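Local coordinates for protein tryptophan decarboxylase 1 (Oryza sativa subsp. japonica, PDB 6KHO) that decarboxylates tryptophan and 5-hydroxytryptophan to tryptamine and serotonin with the help of pyridoxal 5'-phosphate, working as a homodimer, at residues Met92-Phe104 and Asn466-Val478. Sequence-based numbering, arbitrary orientation.
Sequences MTHWASPNFFAFF and NKTGKAYVAHTVV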
# COMPACT_ATOMS: atom_id res chain seq x y z
N MET A 92 -15.43 -1.75 16.98
CA MET A 92 -14.22 -2.42 16.55
C MET A 92 -14.19 -3.87 16.99
O MET A 92 -14.69 -4.22 18.07
CB MET A 92 -12.98 -1.75 17.15
CG MET A 92 -12.46 -0.54 16.45
SD MET A 92 -11.27 0.20 17.60
CE MET A 92 -10.08 -1.13 17.79
N THR A 93 -13.55 -4.71 16.18
CA THR A 93 -13.00 -5.98 16.65
C THR A 93 -11.59 -5.72 17.16
O THR A 93 -10.77 -5.12 16.46
CB THR A 93 -12.98 -6.99 15.51
OG1 THR A 93 -14.33 -7.27 15.12
CG2 THR A 93 -12.25 -8.27 15.90
N HIS A 94 -11.29 -6.15 18.38
CA HIS A 94 -10.05 -5.73 19.04
C HIS A 94 -8.93 -6.72 18.74
O HIS A 94 -8.67 -7.66 19.49
CB HIS A 94 -10.28 -5.53 20.52
CG HIS A 94 -11.24 -4.41 20.80
ND1 HIS A 94 -10.91 -3.08 20.62
CD2 HIS A 94 -12.54 -4.43 21.18
CE1 HIS A 94 -11.96 -2.33 20.90
NE2 HIS A 94 -12.97 -3.12 21.24
N TRP A 95 -8.25 -6.48 17.61
CA TRP A 95 -7.06 -7.26 17.28
C TRP A 95 -6.00 -7.18 18.37
O TRP A 95 -5.25 -8.14 18.57
CB TRP A 95 -6.49 -6.77 15.95
CG TRP A 95 -7.25 -7.25 14.77
CD1 TRP A 95 -8.47 -6.82 14.34
CD2 TRP A 95 -6.85 -8.29 13.86
NE1 TRP A 95 -8.85 -7.52 13.22
CE2 TRP A 95 -7.87 -8.42 12.90
CE3 TRP A 95 -5.72 -9.10 13.75
CZ2 TRP A 95 -7.81 -9.34 11.85
CZ3 TRP A 95 -5.65 -10.02 12.71
CH2 TRP A 95 -6.69 -10.14 11.78
N ALA A 96 -5.93 -6.06 19.10
CA ALA A 96 -4.94 -5.89 20.15
C ALA A 96 -5.32 -6.60 21.44
O ALA A 96 -4.49 -6.67 22.36
CB ALA A 96 -4.73 -4.39 20.45
N SER A 97 -6.53 -7.13 21.54
CA SER A 97 -6.94 -7.75 22.79
C SER A 97 -6.07 -8.97 23.09
O SER A 97 -5.73 -9.73 22.18
CB SER A 97 -8.40 -8.18 22.74
OG SER A 97 -8.75 -8.88 23.93
N PRO A 98 -5.70 -9.20 24.36
CA PRO A 98 -5.03 -10.46 24.70
C PRO A 98 -5.90 -11.68 24.48
O PRO A 98 -5.38 -12.80 24.51
CB PRO A 98 -4.67 -10.29 26.19
CG PRO A 98 -5.63 -9.29 26.68
CD PRO A 98 -5.91 -8.35 25.54
N ASN A 99 -7.20 -11.51 24.25
CA ASN A 99 -8.12 -12.60 24.01
C ASN A 99 -8.51 -12.74 22.54
O ASN A 99 -9.45 -13.46 22.21
CB ASN A 99 -9.38 -12.42 24.88
CG ASN A 99 -9.06 -12.46 26.36
OD1 ASN A 99 -8.17 -13.21 26.79
ND2 ASN A 99 -9.77 -11.64 27.16
N PHE A 100 -7.82 -12.03 21.64
CA PHE A 100 -7.98 -12.23 20.21
C PHE A 100 -7.16 -13.45 19.80
O PHE A 100 -5.93 -13.44 19.94
CB PHE A 100 -7.52 -10.97 19.46
CG PHE A 100 -7.70 -11.03 17.98
CD1 PHE A 100 -6.77 -11.67 17.17
CD2 PHE A 100 -8.79 -10.41 17.38
CE1 PHE A 100 -6.92 -11.71 15.79
CE2 PHE A 100 -8.95 -10.43 16.00
CZ PHE A 100 -8.01 -11.10 15.20
N PHE A 101 -7.83 -14.51 19.33
CA PHE A 101 -7.17 -15.78 19.00
C PHE A 101 -7.34 -16.18 17.54
O PHE A 101 -7.07 -17.34 17.21
CB PHE A 101 -7.71 -16.91 19.89
CG PHE A 101 -7.62 -16.64 21.37
CD1 PHE A 101 -6.39 -16.53 22.01
CD2 PHE A 101 -8.76 -16.52 22.14
CE1 PHE A 101 -6.30 -16.29 23.37
CE2 PHE A 101 -8.68 -16.28 23.51
CZ PHE A 101 -7.45 -16.17 24.12
N ALA A 102 -7.79 -15.28 16.68
CA ALA A 102 -8.16 -15.60 15.31
C ALA A 102 -7.04 -15.28 14.31
O ALA A 102 -6.11 -14.53 14.60
CB ALA A 102 -9.44 -14.85 14.93
N PHE A 103 -7.16 -15.88 13.12
CA PHE A 103 -6.29 -15.60 11.96
C PHE A 103 -4.83 -15.75 12.40
O PHE A 103 -4.46 -16.81 12.92
CB PHE A 103 -6.69 -14.24 11.40
CG PHE A 103 -8.18 -14.09 11.21
CD1 PHE A 103 -8.86 -14.96 10.37
CD2 PHE A 103 -8.90 -13.13 11.89
CE1 PHE A 103 -10.24 -14.86 10.20
CE2 PHE A 103 -10.28 -13.01 11.73
CZ PHE A 103 -10.94 -13.88 10.88
N PHE A 104 -3.97 -14.75 12.19
CA PHE A 104 -2.71 -14.65 12.91
C PHE A 104 -2.66 -13.29 13.59
O PHE A 104 -3.21 -12.32 13.06
CB PHE A 104 -1.49 -14.82 11.99
CG PHE A 104 -1.41 -16.17 11.34
CD1 PHE A 104 -1.23 -17.32 12.10
CD2 PHE A 104 -1.50 -16.30 9.96
CE1 PHE A 104 -1.15 -18.56 11.50
CE2 PHE A 104 -1.42 -17.55 9.35
CZ PHE A 104 -1.25 -18.68 10.12
N ASN A 466 -17.38 -16.82 21.33
CA ASN A 466 -17.35 -15.46 20.81
C ASN A 466 -18.40 -14.56 21.48
O ASN A 466 -18.15 -13.38 21.71
CB ASN A 466 -17.54 -15.46 19.30
CG ASN A 466 -16.35 -16.07 18.56
OD1 ASN A 466 -15.28 -16.27 19.13
ND2 ASN A 466 -16.55 -16.38 17.28
N LYS A 467 -19.60 -15.10 21.78
CA LYS A 467 -20.62 -14.28 22.44
C LYS A 467 -20.19 -13.87 23.85
O LYS A 467 -20.67 -12.86 24.37
CB LYS A 467 -21.96 -15.02 22.51
CG LYS A 467 -21.86 -16.35 23.25
CD LYS A 467 -23.22 -16.93 23.67
CE LYS A 467 -23.03 -17.98 24.77
NZ LYS A 467 -22.31 -17.41 25.94
N THR A 468 -19.29 -14.64 24.45
CA THR A 468 -18.75 -14.34 25.78
C THR A 468 -18.05 -12.98 25.82
O THR A 468 -18.11 -12.27 26.83
CB THR A 468 -17.80 -15.46 26.17
OG1 THR A 468 -18.56 -16.57 26.67
CG2 THR A 468 -16.84 -15.04 27.22
N GLY A 469 -17.38 -12.60 24.74
CA GLY A 469 -16.54 -11.42 24.76
C GLY A 469 -15.18 -11.64 25.37
O GLY A 469 -14.36 -10.71 25.36
N LYS A 470 -14.90 -12.83 25.90
CA LYS A 470 -13.58 -13.16 26.44
C LYS A 470 -12.77 -14.02 25.47
O LYS A 470 -11.75 -14.59 25.87
CB LYS A 470 -13.73 -13.85 27.79
CG LYS A 470 -14.47 -13.01 28.85
CD LYS A 470 -13.51 -12.44 29.89
CE LYS A 470 -12.85 -11.15 29.41
NZ LYS A 470 -12.01 -10.50 30.48
N ALA A 471 -13.20 -14.11 24.22
CA ALA A 471 -12.47 -14.83 23.19
C ALA A 471 -12.94 -14.34 21.83
O ALA A 471 -14.05 -13.83 21.69
CB ALA A 471 -12.67 -16.35 23.30
N TYR A 472 -12.06 -14.47 20.84
CA TYR A 472 -12.45 -14.46 19.44
C TYR A 472 -11.75 -15.65 18.80
O TYR A 472 -10.52 -15.66 18.69
CB TYR A 472 -12.07 -13.17 18.74
CG TYR A 472 -12.46 -13.11 17.28
CD1 TYR A 472 -13.42 -13.98 16.75
CD2 TYR A 472 -11.85 -12.21 16.42
CE1 TYR A 472 -13.77 -13.92 15.41
CE2 TYR A 472 -12.19 -12.14 15.09
CZ TYR A 472 -13.15 -13.00 14.59
OH TYR A 472 -13.48 -12.93 13.26
N VAL A 473 -12.54 -16.64 18.41
CA VAL A 473 -12.05 -17.86 17.79
C VAL A 473 -12.71 -17.97 16.43
O VAL A 473 -13.91 -17.68 16.28
CB VAL A 473 -12.36 -19.10 18.66
CG1 VAL A 473 -11.96 -20.38 17.96
CG2 VAL A 473 -11.65 -18.98 19.99
N ALA A 474 -11.93 -18.33 15.41
CA ALA A 474 -12.50 -18.59 14.10
C ALA A 474 -12.05 -19.96 13.64
O ALA A 474 -11.16 -20.59 14.23
CB ALA A 474 -12.12 -17.49 13.10
N HIS A 475 -12.67 -20.45 12.58
CA HIS A 475 -12.55 -21.86 12.24
C HIS A 475 -11.88 -22.04 10.89
O HIS A 475 -11.63 -21.08 10.15
CB HIS A 475 -13.92 -22.55 12.24
CG HIS A 475 -14.71 -22.29 11.00
ND1 HIS A 475 -15.45 -21.14 10.81
CD2 HIS A 475 -14.87 -23.03 9.87
CE1 HIS A 475 -16.03 -21.18 9.62
NE2 HIS A 475 -15.70 -22.32 9.03
N THR A 476 -11.64 -23.30 10.57
CA THR A 476 -11.13 -23.70 9.27
C THR A 476 -11.62 -25.11 9.00
O THR A 476 -12.25 -25.74 9.85
CB THR A 476 -9.59 -23.59 9.22
OG1 THR A 476 -9.14 -23.72 7.87
CG2 THR A 476 -8.96 -24.66 10.09
N VAL A 477 -11.32 -25.61 7.80
CA VAL A 477 -11.72 -26.95 7.36
C VAL A 477 -10.45 -27.72 7.02
O VAL A 477 -9.72 -27.33 6.11
CB VAL A 477 -12.67 -26.90 6.15
CG1 VAL A 477 -12.94 -28.32 5.65
CG2 VAL A 477 -13.97 -26.19 6.50
N VAL A 478 -10.21 -28.81 7.75
CA VAL A 478 -9.01 -29.63 7.59
C VAL A 478 -9.45 -31.06 7.29
O VAL A 478 -9.97 -31.75 8.18
CB VAL A 478 -8.12 -29.59 8.84
CG1 VAL A 478 -6.91 -30.48 8.64
CG2 VAL A 478 -7.72 -28.15 9.18
O HOH W 1 -11.92 -9.77 26.28
O HOH W 2 -9.57 -11.58 30.19
O HOH W 3 -9.29 -18.77 15.80
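Both Tyr472 and Phe100 hold CG trans to the backbone N (chi1 -180° for Tyr472), which sends the two rings out next to one another in a common direction. Their planes stand at 80°, and the edge of Tyr472 is directed at the face of Phe100 in an offset edge-to-face pair, with Tyr472 CD2 3.4 Å from Phe100 CE2. Ala102 CB sits over one face of the tyrosine ring, 3.9 Å from its centroid and 15° off the normal, a CH-pi contact. Phe103 CE2 comes to 3.5 Å from Tyr472 OH, the rings meeting obliquely, while the Thr93 side chain runs roughly perpendicular to the tyrosine, its CG2 4.0 Å from Tyr472 CE2. In place of Tyr472, an alanine would probably open a gap between Phe100, Ala102 and Phe103 and leave the Phe100 ring without its edge-on partner.

The backbones add two hydrogen bonds about the single bridge between Phe100 and Tyr472: Tyr472 N to Asn99 O at 3.1 Å, and Phe101 N to Tyr472 O at 3.0 Å, the latter in the carbonyl plane. The edge of the Phe101 ring meets Ala471 CB. Water extends the link at both ends: one molecule accepts from Asn99 ND2 and from Lys470 NZ, another joins Phe101 O to Ala474 N. Within 466-478, the Asn466 amide exchanges two bonds with the Val473 backbone, OD1 accepting from Val473 N at 2.9 Å.

Phe103 meets Phe127 of the second subunit edge-to-face, and Phe104 stacks on Tyr301 and touches the cofactor. The isolated bridge and aromatic cluster join the link between helix 451-468 and strand 474-478, an outer strand of the four-stranded antiparallel sheet, to the loop leading into the pyridoxal-phosphate pocket of this group II decarboxylase.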